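Local coordinates for aminoglycoside phosphotransferase (Streptomyces rimosus, PDB 6FUC), which probably phosphorylates the antibiotic streptomycin at its 3''-hydroxyl with ATP as phosphate donor, a reaction linked to aminoglycoside resistance, at residues Thr128-Gly132 and Phe262-Asp267. Numbering follows the deposited sequence.
Sequences TRELG and FYLHLD
L131, in the first turn of helix 131-143, pushes its forked end against the apolar side of helix 257-266. With CG anti to the backbone N (chi1 180°), its methyls reach that helix: L131 CD1 lies 3.6 Å from L266 CD2 and, in the plane of the F262 ring, meets its edge at CE2, 3.8 Å away. The other methyl, L131 CD2, sits 4.0 Å from Y263 OH. F262 CD2 stands 3.9 Å above one face of the Y263 ring, over its centre. R129 and D267 approach at about a right angle, guanidinium and carboxylate planes 25° apart. R129 NH1 and D267 OD1 remain 4.2 Å apart, too far for a salt bridge. Water 1 closes the gap, accepting from R129 NH1 at 2.9 Å and donating to D267 OD1 at 2.8 Å; water 2 repeats the link from NH2, weakly on the arginine side. R129 NH1 also donates to the G188 carbonyl, and D267 OD2 bonds W271 NE1. In this kinase-like phosphotransferase the apolar packing of L131 thus joins the two helices directly, while the loop leading into helix 131-143 is tied to D267 by opposite charges bridged by water, which probably still attract.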
loop_
_atom_site.group_PDB
_atom_site.type_symbol
_atom_site.label_atom_id
_atom_site.label_comp_id
_atom_site.label_asym_id
_atom_site.label_seq_id
_atom_site.Cartn_x
_atom_site.Cartn_y
_atom_site.Cartn_z
ATOM N N THR A 128 -9.206 3.724 9.678
ATOM C CA THR A 128 -9.785 2.464 9.257
ATOM C C THR A 128 -9.653 2.268 7.750
ATOM O O THR A 128 -9.725 3.219 6.983
ATOM C CB THR A 128 -11.242 2.361 9.670
ATOM O OG1 THR A 128 -12.034 3.303 8.919
ATOM C CG2 THR A 128 -11.432 2.476 11.144
ATOM N N ARG A 129 -9.532 1.011 7.351
ATOM C CA ARG A 129 -9.729 0.621 5.927
ATOM C C ARG A 129 -10.495 -0.702 5.945
ATOM O O ARG A 129 -10.142 -1.687 5.325
ATOM C CB ARG A 129 -8.423 0.525 5.130
ATOM C CG ARG A 129 -7.400 -0.436 5.639
ATOM C CD ARG A 129 -6.730 -1.181 4.519
ATOM N NE ARG A 129 -7.734 -2.054 3.862
ATOM C CZ ARG A 129 -7.540 -2.732 2.736
ATOM N NH1 ARG A 129 -6.439 -2.652 2.000
ATOM N NH2 ARG A 129 -8.467 -3.611 2.382
ATOM N N GLU A 130 -11.591 -0.712 6.712
ATOM C CA GLU A 130 -12.350 -1.893 6.957
ATOM C C GLU A 130 -13.177 -2.262 5.725
ATOM O O GLU A 130 -13.343 -1.463 4.788
ATOM C CB GLU A 130 -13.190 -1.775 8.240
ATOM C CG GLU A 130 -12.350 -1.814 9.497
ATOM C CD GLU A 130 -12.979 -1.214 10.689
ATOM O OE1 GLU A 130 -13.924 -0.339 10.535
ATOM O OE2 GLU A 130 -12.552 -1.541 11.822
ATOM N N LEU A 131 -13.702 -3.491 5.756
ATOM C CA LEU A 131 -14.254 -4.032 4.532
ATOM C C LEU A 131 -15.452 -3.236 4.054
ATOM O O LEU A 131 -15.682 -3.132 2.854
ATOM C CB LEU A 131 -14.601 -5.504 4.788
ATOM C CG LEU A 131 -15.194 -6.230 3.610
ATOM C CD1 LEU A 131 -14.354 -6.118 2.365
ATOM C CD2 LEU A 131 -15.379 -7.663 4.009
ATOM N N GLY A 132 -16.286 -2.734 4.956
ATOM C CA GLY A 132 -17.438 -1.979 4.465
ATOM C C GLY A 132 -17.048 -0.774 3.659
ATOM O O GLY A 132 -17.654 -0.469 2.609
ATOM N N PHE A 262 -10.046 -13.683 -1.286
ATOM C CA PHE A 262 -11.064 -12.653 -1.300
ATOM C C PHE A 262 -10.364 -11.278 -1.358
ATOM O O PHE A 262 -10.760 -10.419 -2.142
ATOM C CB PHE A 262 -11.932 -12.784 -0.051
ATOM C CG PHE A 262 -12.970 -11.728 0.126
ATOM C CD1 PHE A 262 -14.216 -11.813 -0.441
ATOM C CD2 PHE A 262 -12.667 -10.578 0.826
ATOM C CE1 PHE A 262 -15.157 -10.793 -0.280
ATOM C CE2 PHE A 262 -13.594 -9.558 0.978
ATOM C CZ PHE A 262 -14.841 -9.692 0.445
ATOM N N TYR A 263 -9.397 -11.042 -0.465
ATOM C CA TYR A 263 -8.722 -9.730 -0.484
ATOM C C TYR A 263 -7.871 -9.513 -1.721
ATOM O O TYR A 263 -7.802 -8.382 -2.220
ATOM C CB TYR A 263 -7.917 -9.533 0.829
ATOM C CG TYR A 263 -8.835 -9.252 1.971
ATOM C CD1 TYR A 263 -9.430 -7.994 2.109
ATOM C CD2 TYR A 263 -9.196 -10.227 2.895
ATOM C CE1 TYR A 263 -10.352 -7.737 3.109
ATOM C CE2 TYR A 263 -10.100 -9.963 3.914
ATOM C CZ TYR A 263 -10.702 -8.749 4.019
ATOM O OH TYR A 263 -11.617 -8.432 4.969
ATOM N N LEU A 264 -7.224 -10.561 -2.221
ATOM C CA LEU A 264 -6.485 -10.445 -3.473
ATOM C C LEU A 264 -7.372 -9.950 -4.596
ATOM O O LEU A 264 -6.974 -9.134 -5.387
ATOM C CB LEU A 264 -5.855 -11.782 -3.844
ATOM C CG LEU A 264 -4.952 -11.705 -5.072
ATOM C CD1 LEU A 264 -3.732 -10.772 -4.857
ATOM C CD2 LEU A 264 -4.523 -13.100 -5.443
ATOM N N HIS A 265 -8.574 -10.534 -4.635
ATOM C CA HIS A 265 -9.501 -10.236 -5.699
ATOM C C HIS A 265 -10.274 -8.902 -5.521
ATOM O O HIS A 265 -10.608 -8.253 -6.517
ATOM C CB HIS A 265 -10.483 -11.377 -5.869
ATOM C CG HIS A 265 -9.820 -12.589 -6.437
ATOM N ND1 HIS A 265 -10.500 -13.776 -6.618
ATOM C CD2 HIS A 265 -8.541 -12.810 -6.856
ATOM C CE1 HIS A 265 -9.655 -14.667 -7.128
ATOM N NE2 HIS A 265 -8.461 -14.111 -7.276
ATOM N N LEU A 266 -10.471 -8.519 -4.264
ATOM C CA LEU A 266 -11.142 -7.242 -4.010
ATOM C C LEU A 266 -10.217 -6.083 -4.375
ATOM O O LEU A 266 -10.656 -5.053 -4.937
ATOM C CB LEU A 266 -11.548 -7.154 -2.538
ATOM C CG LEU A 266 -12.192 -5.843 -2.119
ATOM C CD1 LEU A 266 -13.470 -5.515 -2.884
ATOM C CD2 LEU A 266 -12.427 -5.864 -0.608
ATOM N N ASP A 267 -8.944 -6.166 -3.985
ATOM C CA ASP A 267 -8.062 -5.003 -3.996
ATOM C C ASP A 267 -8.072 -4.303 -5.328
ATOM O O ASP A 267 -8.201 -3.049 -5.359
ATOM C CB ASP A 267 -6.653 -5.409 -3.531
ATOM C CG ASP A 267 -5.825 -4.171 -3.228
ATOM O OD1 ASP A 267 -5.974 -3.688 -2.030
ATOM O OD2 ASP A 267 -5.141 -3.684 -4.127
HETATM O O HOH W 1 -6.167 -5.080 0.372
HETATM O O HOH W 2 -8.806 -3.426 -0.682
#